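Local coordinates for ABC transporter, substrate-binding protein (Clostridium perfringens, PDB 4EDP) that probably serves as the extracellular solute-binding component of a bacterial ABC transporter, capturing a substrate for delivery to its membrane partners, at residues Ile330-Lys333 against Phe334-Ser337; Met339-Trp342 against Val343-Asn347; Ser288-Val291 against Gln292-Ala296; Glu313-Asn317 against Leu318-Pro322; Ala223-Ser227 against Asn228-Val232. All coordinates share one frame; numbering follows the deposited sequence. Where two conformers were deposited one is given.

Contact 1: residues Ile330-Lys333 against Phe334-Ser337; sequences IDFK and FVNS. With ACT (acetate ion), chain G.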
# COMPACT_ATOMS: atom_id res chain seq x y z
N ILE A 330 -2.18 -4.29 8.23
CA ILE A 330 -3.61 -4.56 8.23
C ILE A 330 -3.92 -5.98 7.77
O ILE A 330 -3.29 -6.49 6.85
CB ILE A 330 -4.35 -3.54 7.36
CG1 ILE A 330 -4.24 -2.15 8.01
CG2 ILE A 330 -5.82 -3.90 7.18
CD1 ILE A 330 -4.88 -1.07 7.22
N ASP A 331 -4.88 -6.64 8.43
CA ASP A 331 -5.30 -7.98 8.03
C ASP A 331 -6.42 -7.83 7.02
O ASP A 331 -7.58 -7.59 7.39
CB ASP A 331 -5.80 -8.75 9.25
CG ASP A 331 -6.34 -10.13 8.91
OD1 ASP A 331 -6.48 -10.47 7.71
OD2 ASP A 331 -6.66 -10.89 9.86
N PHE A 332 -6.08 -7.93 5.74
CA PHE A 332 -7.10 -7.77 4.69
C PHE A 332 -8.11 -8.90 4.56
O PHE A 332 -9.19 -8.72 3.99
CB PHE A 332 -6.48 -7.36 3.37
CG PHE A 332 -6.15 -5.92 3.33
CD1 PHE A 332 -7.14 -4.99 3.07
CD2 PHE A 332 -4.87 -5.48 3.62
CE1 PHE A 332 -6.84 -3.65 3.06
CE2 PHE A 332 -4.58 -4.16 3.62
CZ PHE A 332 -5.57 -3.24 3.35
N LYS A 333 -7.79 -10.07 5.11
CA LYS A 333 -8.76 -11.14 5.11
C LYS A 333 -9.92 -10.65 5.98
O LYS A 333 -11.10 -10.75 5.60
CB LYS A 333 -8.17 -12.43 5.68
CG LYS A 333 -9.12 -13.62 5.55
CD LYS A 333 -8.52 -14.95 5.98
CE LYS A 333 -9.54 -16.05 5.74
NZ LYS A 333 -9.02 -17.43 6.00
N PHE A 334 -9.60 -10.10 7.15
CA PHE A 334 -10.63 -9.58 8.03
C PHE A 334 -11.31 -8.32 7.48
O PHE A 334 -12.53 -8.26 7.41
CB PHE A 334 -10.11 -9.29 9.44
CG PHE A 334 -11.16 -8.67 10.33
CD1 PHE A 334 -12.12 -9.45 10.93
CD2 PHE A 334 -11.23 -7.29 10.47
CE1 PHE A 334 -13.12 -8.86 11.70
CE2 PHE A 334 -12.23 -6.70 11.23
CZ PHE A 334 -13.16 -7.48 11.85
N VAL A 335 -10.51 -7.34 7.07
CA VAL A 335 -11.04 -6.07 6.58
C VAL A 335 -11.96 -6.25 5.37
O VAL A 335 -13.04 -5.66 5.32
CB VAL A 335 -9.90 -5.05 6.32
CG1 VAL A 335 -10.41 -3.86 5.50
CG2 VAL A 335 -9.28 -4.58 7.68
N ASN A 336 -11.55 -7.07 4.41
CA ASN A 336 -12.40 -7.29 3.25
C ASN A 336 -13.73 -7.93 3.65
O ASN A 336 -14.74 -7.69 2.98
CB ASN A 336 -11.69 -8.09 2.16
CG ASN A 336 -10.66 -7.27 1.41
OD1 ASN A 336 -10.62 -6.05 1.54
ND2 ASN A 336 -9.83 -7.94 0.61
N SER A 337 -13.75 -8.73 4.72
CA SER A 337 -14.98 -9.37 5.18
C SER A 337 -15.99 -8.37 5.76
O SER A 337 -17.18 -8.68 5.86
CB SER A 337 -14.73 -10.49 6.22
OG SER A 337 -14.41 -9.97 7.51
C ACT G . -6.20 -5.89 11.78
O ACT G . -6.13 -5.39 10.67
OXT ACT G . -5.36 -6.78 12.03
CH3 ACT G . -7.21 -5.41 12.78

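Contact 2: residues Met339-Trp342 against Val343-Asn347; sequences MDQW and VNNWN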
# COMPACT_ATOMS: atom_id res chain seq x y z
N MET A 339 -15.80 -4.89 4.71
CA MET A 339 -15.66 -3.70 3.88
C MET A 339 -17.00 -3.05 3.48
O MET A 339 -17.13 -1.83 3.51
CB MET A 339 -14.82 -4.01 2.64
CG MET A 339 -14.24 -2.76 1.98
SD MET A 339 -13.14 -1.85 3.10
CE MET A 339 -12.71 -0.46 2.04
N ASP A 340 -17.99 -3.86 3.10
CA ASP A 340 -19.29 -3.30 2.70
C ASP A 340 -19.89 -2.52 3.88
O ASP A 340 -20.43 -1.42 3.71
CB ASP A 340 -20.26 -4.38 2.21
CG ASP A 340 -19.84 -4.97 0.86
OD1 ASP A 340 -18.98 -4.39 0.17
OD2 ASP A 340 -20.40 -6.02 0.49
N GLN A 341 -19.79 -3.08 5.07
CA GLN A 341 -20.28 -2.44 6.28
C GLN A 341 -19.52 -1.14 6.52
O GLN A 341 -20.13 -0.10 6.80
CB GLN A 341 -20.12 -3.38 7.48
CG GLN A 341 -20.61 -2.82 8.82
CD GLN A 341 -20.48 -3.84 9.95
OE1 GLN A 341 -20.32 -5.03 9.71
NE2 GLN A 341 -20.57 -3.37 11.20
N TRP A 342 -18.20 -1.20 6.39
CA TRP A 342 -17.34 -0.03 6.61
C TRP A 342 -17.64 1.10 5.64
O TRP A 342 -17.76 2.25 6.04
CB TRP A 342 -15.87 -0.43 6.54
CG TRP A 342 -15.37 -1.07 7.80
CD1 TRP A 342 -16.12 -1.66 8.78
CD2 TRP A 342 -14.00 -1.31 8.15
NE1 TRP A 342 -15.31 -2.17 9.76
CE2 TRP A 342 -14.00 -1.98 9.40
CE3 TRP A 342 -12.78 -0.98 7.56
CZ2 TRP A 342 -12.82 -2.34 10.05
CZ3 TRP A 342 -11.60 -1.33 8.21
CH2 TRP A 342 -11.63 -2.01 9.44
N VAL A 343 -17.77 0.77 4.36
CA VAL A 343 -18.11 1.77 3.36
C VAL A 343 -19.47 2.42 3.68
O VAL A 343 -19.60 3.64 3.63
CB VAL A 343 -18.12 1.15 1.96
CG1 VAL A 343 -18.70 2.12 0.96
CG2 VAL A 343 -16.69 0.75 1.58
N ASN A 344 -20.47 1.61 4.02
CA ASN A 344 -21.78 2.14 4.38
C ASN A 344 -21.68 3.09 5.57
O ASN A 344 -22.17 4.22 5.52
CB ASN A 344 -22.77 1.01 4.70
CG ASN A 344 -23.23 0.26 3.46
OD1 ASN A 344 -22.90 0.64 2.34
ND2 ASN A 344 -24.03 -0.78 3.66
N ASN A 345 -21.02 2.64 6.63
CA ASN A 345 -20.84 3.46 7.84
C ASN A 345 -20.09 4.76 7.56
O ASN A 345 -20.47 5.83 8.05
CB ASN A 345 -20.03 2.70 8.89
CG ASN A 345 -20.85 1.66 9.66
OD1 ASN A 345 -22.08 1.73 9.70
ND2 ASN A 345 -20.15 0.73 10.31
N TRP A 346 -19.03 4.65 6.77
CA TRP A 346 -18.18 5.80 6.43
C TRP A 346 -18.97 6.85 5.68
O TRP A 346 -18.97 8.03 6.05
CB TRP A 346 -17.02 5.34 5.56
CG TRP A 346 -16.05 6.43 5.15
CD1 TRP A 346 -16.19 7.30 4.10
CD2 TRP A 346 -14.78 6.72 5.76
NE1 TRP A 346 -15.08 8.12 4.03
CE2 TRP A 346 -14.20 7.78 5.03
CE3 TRP A 346 -14.07 6.17 6.84
CZ2 TRP A 346 -12.96 8.31 5.36
CZ3 TRP A 346 -12.84 6.70 7.17
CH2 TRP A 346 -12.29 7.77 6.43
N ASN A 347 -19.65 6.42 4.61
CA ASN A 347 -20.45 7.34 3.81
C ASN A 347 -21.58 7.98 4.62
O ASN A 347 -21.86 9.16 4.44
CB ASN A 347 -20.99 6.63 2.56
CG ASN A 347 -19.89 6.29 1.55
OD1 ASN A 347 -18.82 6.91 1.57
ND2 ASN A 347 -20.16 5.34 0.66
O HOH W 1 -21.43 -0.82 1.08
O HOH W 2 -22.85 -0.48 8.09

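Contact 3: residues Ser288-Val291 against Gln292-Ala296; sequences SKEV and QEKTA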
# COMPACT_ATOMS: atom_id res chain seq x y z
N SER A 288 14.82 -10.49 -4.96
CA SER A 288 16.28 -10.46 -4.83
C SER A 288 16.79 -9.06 -4.49
O SER A 288 16.20 -8.05 -4.86
CB SER A 288 16.97 -10.98 -6.10
OG SER A 288 16.80 -10.12 -7.22
N LYS A 289 17.93 -9.02 -3.80
CA LYS A 289 18.53 -7.76 -3.39
C LYS A 289 18.78 -6.85 -4.60
O LYS A 289 18.47 -5.66 -4.55
CB LYS A 289 19.82 -8.05 -2.63
CG LYS A 289 20.67 -6.82 -2.25
CD LYS A 289 21.95 -7.27 -1.52
CE LYS A 289 22.92 -6.13 -1.27
NZ LYS A 289 23.39 -5.52 -2.55
N GLU A 290 19.31 -7.40 -5.68
CA GLU A 290 19.60 -6.61 -6.87
C GLU A 290 18.34 -5.99 -7.49
O GLU A 290 18.32 -4.80 -7.79
CB GLU A 290 20.37 -7.42 -7.92
CG GLU A 290 20.70 -6.60 -9.18
CD GLU A 290 21.49 -7.36 -10.23
OE1 GLU A 290 21.67 -6.82 -11.35
OE2 GLU A 290 21.94 -8.50 -9.96
N VAL A 291 17.28 -6.77 -7.67
CA VAL A 291 16.05 -6.23 -8.27
C VAL A 291 15.36 -5.21 -7.34
O VAL A 291 14.82 -4.20 -7.80
CB VAL A 291 15.09 -7.34 -8.69
CG1 VAL A 291 13.80 -6.75 -9.22
CG2 VAL A 291 15.76 -8.24 -9.75
N GLN A 292 15.37 -5.49 -6.05
CA GLN A 292 14.82 -4.57 -5.04
C GLN A 292 15.58 -3.22 -5.07
O GLN A 292 14.98 -2.15 -4.94
CB GLN A 292 14.87 -5.26 -3.67
CG GLN A 292 13.88 -6.44 -3.54
CD GLN A 292 12.50 -6.02 -3.05
OE1 GLN A 292 12.39 -5.28 -2.07
NE2 GLN A 292 11.44 -6.53 -3.68
N GLU A 293 16.90 -3.27 -5.21
CA GLU A 293 17.70 -2.04 -5.30
C GLU A 293 17.38 -1.29 -6.60
O GLU A 293 17.13 -0.10 -6.59
CB GLU A 293 19.20 -2.35 -5.24
CG GLU A 293 19.65 -2.85 -3.87
CD GLU A 293 21.12 -3.23 -3.78
OE1 GLU A 293 21.78 -3.43 -4.83
OE2 GLU A 293 21.60 -3.35 -2.63
N LYS A 294 17.37 -2.01 -7.72
CA LYS A 294 17.08 -1.40 -9.02
C LYS A 294 15.71 -0.74 -9.07
O LYS A 294 15.58 0.37 -9.58
CB LYS A 294 17.21 -2.43 -10.16
CG LYS A 294 18.64 -2.91 -10.38
CD LYS A 294 18.74 -4.03 -11.41
CE LYS A 294 18.33 -3.61 -12.81
NZ LYS A 294 18.45 -4.75 -13.78
N THR A 295 14.68 -1.41 -8.55
CA THR A 295 13.32 -0.86 -8.59
C THR A 295 13.12 0.32 -7.62
O THR A 295 12.31 1.21 -7.87
CB THR A 295 12.24 -1.94 -8.38
OG1 THR A 295 12.49 -2.65 -7.16
CG2 THR A 295 12.26 -2.93 -9.53
N ALA A 296 13.88 0.32 -6.52
CA ALA A 296 13.83 1.42 -5.55
C ALA A 296 14.32 2.69 -6.26
O ALA A 296 13.71 3.76 -6.18
CB ALA A 296 14.73 1.12 -4.38
O HOH W 3 21.36 -3.64 -7.81

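Contact 4: residues Glu313-Asn317 against Leu318-Pro322; sequences EETKN and LTYGP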
# COMPACT_ATOMS: atom_id res chain seq x y z
N GLU A 313 19.60 10.16 -0.96
CA GLU A 313 18.86 10.72 -2.09
C GLU A 313 17.95 9.66 -2.73
O GLU A 313 16.83 9.96 -3.15
CB GLU A 313 19.79 11.37 -3.12
CG GLU A 313 21.03 10.57 -3.51
CD GLU A 313 22.06 10.52 -2.39
OE1 GLU A 313 23.22 10.11 -2.65
OE2 GLU A 313 21.72 10.90 -1.25
N GLU A 314 18.43 8.42 -2.76
CA GLU A 314 17.65 7.31 -3.33
C GLU A 314 16.41 6.94 -2.54
O GLU A 314 15.41 6.49 -3.11
CB GLU A 314 18.56 6.08 -3.49
CG GLU A 314 19.64 6.28 -4.55
CD GLU A 314 20.71 5.19 -4.56
OE1 GLU A 314 20.81 4.43 -3.58
OE2 GLU A 314 21.47 5.12 -5.54
N THR A 315 16.44 7.16 -1.23
CA THR A 315 15.30 6.80 -0.39
C THR A 315 14.38 7.98 -0.12
O THR A 315 13.45 7.90 0.68
CB THR A 315 15.76 6.14 0.91
OG1 THR A 315 16.59 7.04 1.63
CG2 THR A 315 16.55 4.87 0.59
N LYS A 316 14.64 9.08 -0.82
CA LYS A 316 13.82 10.26 -0.72
C LYS A 316 12.42 9.89 -1.20
O LYS A 316 12.24 9.35 -2.31
CB LYS A 316 14.40 11.39 -1.57
CG LYS A 316 13.68 12.72 -1.41
CD LYS A 316 14.34 13.82 -2.21
CE LYS A 316 14.31 13.54 -3.71
NZ LYS A 316 14.95 14.64 -4.49
N ASN A 317 11.45 10.13 -0.35
CA ASN A 317 10.05 9.83 -0.62
C ASN A 317 9.70 8.33 -0.58
O ASN A 317 8.57 7.94 -0.86
CB ASN A 317 9.59 10.48 -1.92
CG ASN A 317 9.72 11.99 -1.89
OD1 ASN A 317 9.60 12.62 -0.82
ND2 ASN A 317 9.97 12.58 -3.04
N LEU A 318 10.67 7.49 -0.23
CA LEU A 318 10.37 6.08 -0.06
C LEU A 318 10.15 5.86 1.41
O LEU A 318 10.44 6.73 2.24
CB LEU A 318 11.54 5.20 -0.51
CG LEU A 318 11.86 5.24 -1.99
CD1 LEU A 318 12.92 4.20 -2.29
CD2 LEU A 318 10.62 4.99 -2.80
N THR A 319 9.62 4.69 1.75
CA THR A 319 9.48 4.31 3.15
C THR A 319 10.63 3.33 3.41
O THR A 319 10.66 2.23 2.86
CB THR A 319 8.12 3.70 3.45
OG1 THR A 319 7.15 4.77 3.42
CG2 THR A 319 8.14 3.04 4.84
N TYR A 320 11.57 3.74 4.25
CA TYR A 320 12.79 2.98 4.46
C TYR A 320 13.36 3.27 5.81
O TYR A 320 13.43 4.43 6.23
CB TYR A 320 13.78 3.46 3.40
CG TYR A 320 15.12 2.77 3.38
CD1 TYR A 320 15.26 1.51 2.83
CD2 TYR A 320 16.25 3.39 3.89
CE1 TYR A 320 16.48 0.89 2.79
CE2 TYR A 320 17.48 2.77 3.86
CZ TYR A 320 17.59 1.52 3.30
OH TYR A 320 18.80 0.88 3.26
N GLY A 321 13.77 2.22 6.50
CA GLY A 321 14.43 2.40 7.79
C GLY A 321 13.61 2.08 9.01
O GLY A 321 12.63 1.34 8.94
N PRO A 322 14.00 2.66 10.14
CA PRO A 322 13.35 2.43 11.41
C PRO A 322 11.84 2.56 11.39
O PRO A 322 11.15 1.87 12.15
CB PRO A 322 13.98 3.49 12.33
CG PRO A 322 15.32 3.69 11.77
CD PRO A 322 15.15 3.58 10.28

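Contact 5: residues Ala223-Ser227 against Asn228-Val232; sequences ANMFS and NGEIV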
# COMPACT_ATOMS: atom_id res chain seq x y z
N ALA A 223 -1.91 18.75 -2.64
CA ALA A 223 -0.94 19.81 -2.89
C ALA A 223 -1.62 21.18 -2.97
O ALA A 223 -1.18 22.14 -2.33
CB ALA A 223 -0.15 19.52 -4.17
N ASN A 224 -2.68 21.27 -3.77
CA ASN A 224 -3.42 22.52 -3.92
C ASN A 224 -4.10 22.97 -2.63
O ASN A 224 -4.16 24.17 -2.34
CB ASN A 224 -4.47 22.38 -5.02
CG ASN A 224 -3.85 22.29 -6.40
OD1 ASN A 224 -2.69 22.65 -6.60
ND2 ASN A 224 -4.64 21.84 -7.37
N MET A 225 -4.61 22.03 -1.84
CA MET A 225 -5.28 22.38 -0.58
C MET A 225 -4.27 22.99 0.39
O MET A 225 -4.60 23.93 1.11
CB MET A 225 -5.99 21.16 0.04
CG MET A 225 -7.05 20.56 -0.88
SD MET A 225 -7.83 19.10 -0.17
CE MET A 225 -8.76 19.91 1.10
N PHE A 226 -3.05 22.44 0.43
CA PHE A 226 -2.01 23.01 1.28
C PHE A 226 -1.54 24.35 0.73
O PHE A 226 -1.31 25.29 1.49
CB PHE A 226 -0.81 22.07 1.39
CG PHE A 226 -0.94 21.05 2.47
CD1 PHE A 226 -0.68 21.40 3.78
CD2 PHE A 226 -1.28 19.74 2.17
CE1 PHE A 226 -0.76 20.46 4.79
CE2 PHE A 226 -1.37 18.79 3.17
CZ PHE A 226 -1.12 19.15 4.48
N SER A 227 -1.38 24.43 -0.59
CA SER A 227 -0.93 25.68 -1.22
C SER A 227 -1.92 26.82 -1.00
O SER A 227 -1.52 27.96 -0.84
CB SER A 227 -0.67 25.48 -2.72
OG SER A 227 0.42 24.61 -2.93
N ASN A 228 -3.21 26.50 -1.01
CA ASN A 228 -4.24 27.51 -0.78
C ASN A 228 -4.56 27.76 0.69
O ASN A 228 -5.39 28.60 1.01
CB ASN A 228 -5.54 27.13 -1.50
CG ASN A 228 -5.39 27.05 -3.00
OD1 ASN A 228 -4.49 27.66 -3.59
ND2 ASN A 228 -6.28 26.30 -3.65
N GLY A 229 -3.92 27.02 1.59
CA GLY A 229 -4.16 27.19 3.02
C GLY A 229 -5.49 26.63 3.49
O GLY A 229 -5.96 26.99 4.56
N GLU A 230 -6.09 25.74 2.70
CA GLU A 230 -7.38 25.12 3.06
C GLU A 230 -7.25 24.10 4.19
O GLU A 230 -8.25 23.79 4.85
CB GLU A 230 -7.99 24.38 1.88
CG GLU A 230 -8.30 25.23 0.67
CD GLU A 230 -8.88 24.39 -0.46
OE1 GLU A 230 -9.69 23.47 -0.18
OE2 GLU A 230 -8.53 24.65 -1.63
N ILE A 231 -6.06 23.52 4.34
CA ILE A 231 -5.77 22.56 5.39
C ILE A 231 -4.39 22.84 5.95
O ILE A 231 -3.53 23.43 5.28
CB ILE A 231 -5.86 21.07 4.91
CG1 ILE A 231 -4.87 20.81 3.76
CG2 ILE A 231 -7.29 20.70 4.48
CD1 ILE A 231 -4.88 19.37 3.21
N VAL A 232 -4.21 22.43 7.20
CA VAL A 232 -2.96 22.51 7.95
C VAL A 232 -2.34 21.12 8.08
O VAL A 232 -1.14 20.98 8.29
CB VAL A 232 -3.24 23.03 9.37
CG1 VAL A 232 -2.10 22.72 10.32
CG2 VAL A 232 -3.55 24.53 9.33

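Contact 1: residues Ile330-Lys333 against Phe334-Ser337
Ile-330 and Val-335 meet methyl to methyl, CG2 of Ile-330 lying 3.6 Å from CG2 of Val-335, and this is the tight, buried part of the contact. The same Ile-330 CG2 also sits against one face of the Phe-332 ring, offset toward its rim, at about a right angle to its valine contact. Val-335 directs CG1 anti to its backbone N (chi1 166°), which leaves CG2 beside that N and able to reach both Ile-330 and the carbonyl O of Asp-331. At the edge of the Phe-332 ring, near its plane, stands Asn-336 OD1, 3.9 Å from CD1 of Phe-332; the amide itself is held on its ND2 side by Glu-98 and the backbone O of Ser-95. Asp-331 is the N-cap of helix 332-350. Its OD1 accepts from Phe-334 N at 3.2 Å, the donor standing well above the carboxylate plane, and takes a second, weak bond from Lys-333 N, while OD2 forms a salt bridge with Lys-194. The first helical turn closes through Val-335 N to Asp-331 O (3.0 Å) and Asn-336 N to Phe-332 O (2.9 Å). Ahead of the cap, Asp-331 N donates in a straight line to an acetate oxygen, O, at 2.9 Å, the ion probably coming from the crystallisation liquor. The outward side is looser: Lys-333 is exposed, its extended chain touching Glu-98 of helix 94-103, and the bond from Ser-337 N to Lys-333 O is weak at 3.4 Å. The Phe-334 ring likewise leads away from the turn, toward Val-193 and Lys-194 of helix 193-196.

Contact 2: residues Met339-Trp342 against Val343-Asn347
Gln-341 and Asn-345 lie side by side and point the same way, one helical turn apart, with their amide planes nearly perpendicular at 82°. They meet through an aliphatic carbon: Gln-341 CG is 3.9 Å from Asn-345 ND2, and the extended glutamine carries its own amide onward to Glu-199, to which NE2 donates. On another side of the helix Met-339 and Val-343 slant across each other. In one of its two conformers the methionine is bent at chi2 (61°), bringing its terminal methyl CE to 4.2 Å from Val-343 CG2, a light apolar touch beside Ile-173. Val-343 CG2 packs more closely on the backbone, 3.3 Å from Met-339 O. These pairs are the i to i+4 neighbours of an alpha-helix, helix 332-350, which runs to the C-terminal end of the chain. It is kinked here, Asp-340 N and Gln-341 N lacking a bond to the preceding turn, but Val-343 N to Met-339 O and Trp-346 N to Trp-342 O are intact, both 2.8 Å. The two tryptophans of that last pair are buried, but their indoles part company: Trp-342 has CG beside its backbone N and Trp-346 has CG anti to its own. Trp-342 meets Phe-202 edge-to-face and donates from NE1 to the carbonyl O of Asn-197, whereas Trp-346 settles among Phe-202, Leu-205, Ile-173 and Met-181. Along the more exposed side waters bind the backbone: one donates to Asp-340 O, another to Gln-341 O at 3.0 Å and, weakly, to Asn-345 OD1, which also accepts from Arg-348 NH2.

Contact 3: residues Ser288-Val291 against Gln292-Ala296
Lys-289 NZ donates to Glu-293 OE2 at 2.8 Å, an i to i+4 salt bridge in the first turns of helix 289-299, a helix N-capped by Ser-288. The ammonium arrives on the syn side of OE2 but 35° out of the carboxylate plane, brought there by a bend at the end of the lysine chain (chi4 -62°). OE2 has a further donor in the backbone N of Lys-309, and OE1 is reached by a water, 3.0 Å from Glu-293 OE1, that also donates to Glu-290 O. The cap itself is light: Ser-288 OG accepts only weakly from Val-291 N, and its stronger partner is the carbonyl O of Tyr-285. Gln-292 is buried, and its amide is fully engaged beyond the helix: OE1 accepts from the backbone N of Val-304 and Asn-305, while NE2 donates to the carbonyl O atoms of Tyr-136 and Ala-286, tying the helix to neighbouring chain segments. Glu-290 lies alongside Lys-294, but Glu-290 OE1 to Lys-294 NZ, 4.5 Å, is beyond a salt bridge; NZ instead bonds weakly to Thr-52 O. Val-291 O is gripped twice by Thr-295, whose N and OG1, each 2.9 Å from that oxygen, approach from opposite faces of the carbonyl plane.

Contact 4: residues Glu313-Asn317 against Leu318-Pro322
Leu-318 N donates to Thr-315 O at 3.0 Å, closing a type II beta turn from Thr-315 to Leu-318 that overlaps a type I turn from Glu-313 to Lys-316. These turns lie in the long loop between helices 289-299 and 322-325, on the protein surface. The closing N-H approaches from above the Thr-315 carbonyl plane, 57° out of it, and Asn-317 takes the positive phi (73°) that the third position of a type II turn requires. The Leu-318 side chain folds back across the turn: with CG beside its own backbone N (chi1 -66°), CD1 is carried to 3.5 Å from Glu-314 O, with Asn-300 and Ser-302 also against the leucine. Thr-319 turns the other way, into the protein, where OG1 bonds to Ser-140 OG and Asp-238 OD2 and its backbone N donates to Ser-302 OG, anchoring the loop. At Tyr-320 the chain comes back to the first segment, its side chain turned back toward Thr-315; beyond the ring, OH makes a weak bond to the carbonyl O of Val-308. The contact is a CH-pi interaction: Thr-315 CG2 rests over one ring face, displaced toward the rim, 3.6 Å from Tyr-320 CD2.

Contact 5: residues Ala223-Ser227 against Asn228-Val232
Met-225 O accepts from Glu-230 N at 2.8 Å, the donor arriving almost in line with the carbonyl, and Gly-229 N bonds to Phe-226 O at 3.1 Å. With Gly-229 at positive phi (74°), these bonds form the Schellman motif that ends helix 219-227. One step earlier, Asn-228 N still makes a helical bond to Asn-224 O, also 2.8 Å. Ala-223 O accepts from Ser-227 N and, in one of two conformers, from Ser-227 OG. Past the glycine the chain doubles back, and Ile-231 folds onto the helix. Its CG1 stands between the backbone N and carbonyl carbon (chi1 59°), which sets it over the centre of the Phe-226 ring, 3.9 Å from the centroid and only 4° off the normal, a CH-pi contact. CD1 continues across the same ring to 3.6 Å from Phe-226 CE2, while the other branch, CG2, meets the Met-225 methyl CE at 3.8 Å. The Val-232 carbonyl O lies at the ring's edge. Met-225 and Ile-231 both press on Val-213 of strand 212-216, and Phe-226 reaches Ile-244 of helix 238-247; the turn leads into strand 233-237, and Val-232 already makes backbone bonds to Asp-146 and Lys-167.

How the contacts relate
Contacts 1 and 2 follow one another along helix 332-350, with centres 14 Å apart, and join where Val-335 CG1 packs 3.9 Å from Trp-342 CZ3. Contacts 3 and 4 form a second pair, also 14 Å between centres, in which Ala-296 O lies 4.0 Å from Leu-318 CD1. The two pairs sit on opposite sides of the chain's centre; contacts 1 and 4 come within about 13 Å at their nearest atoms. Contact 5 stands apart, its nearest atoms about 12 Å from contact 4 and about 13 Å from contact 2. No transported substrate is identified: acetate lies at contact 1 and an acetate about 4 Å from the Thr-295 side chain.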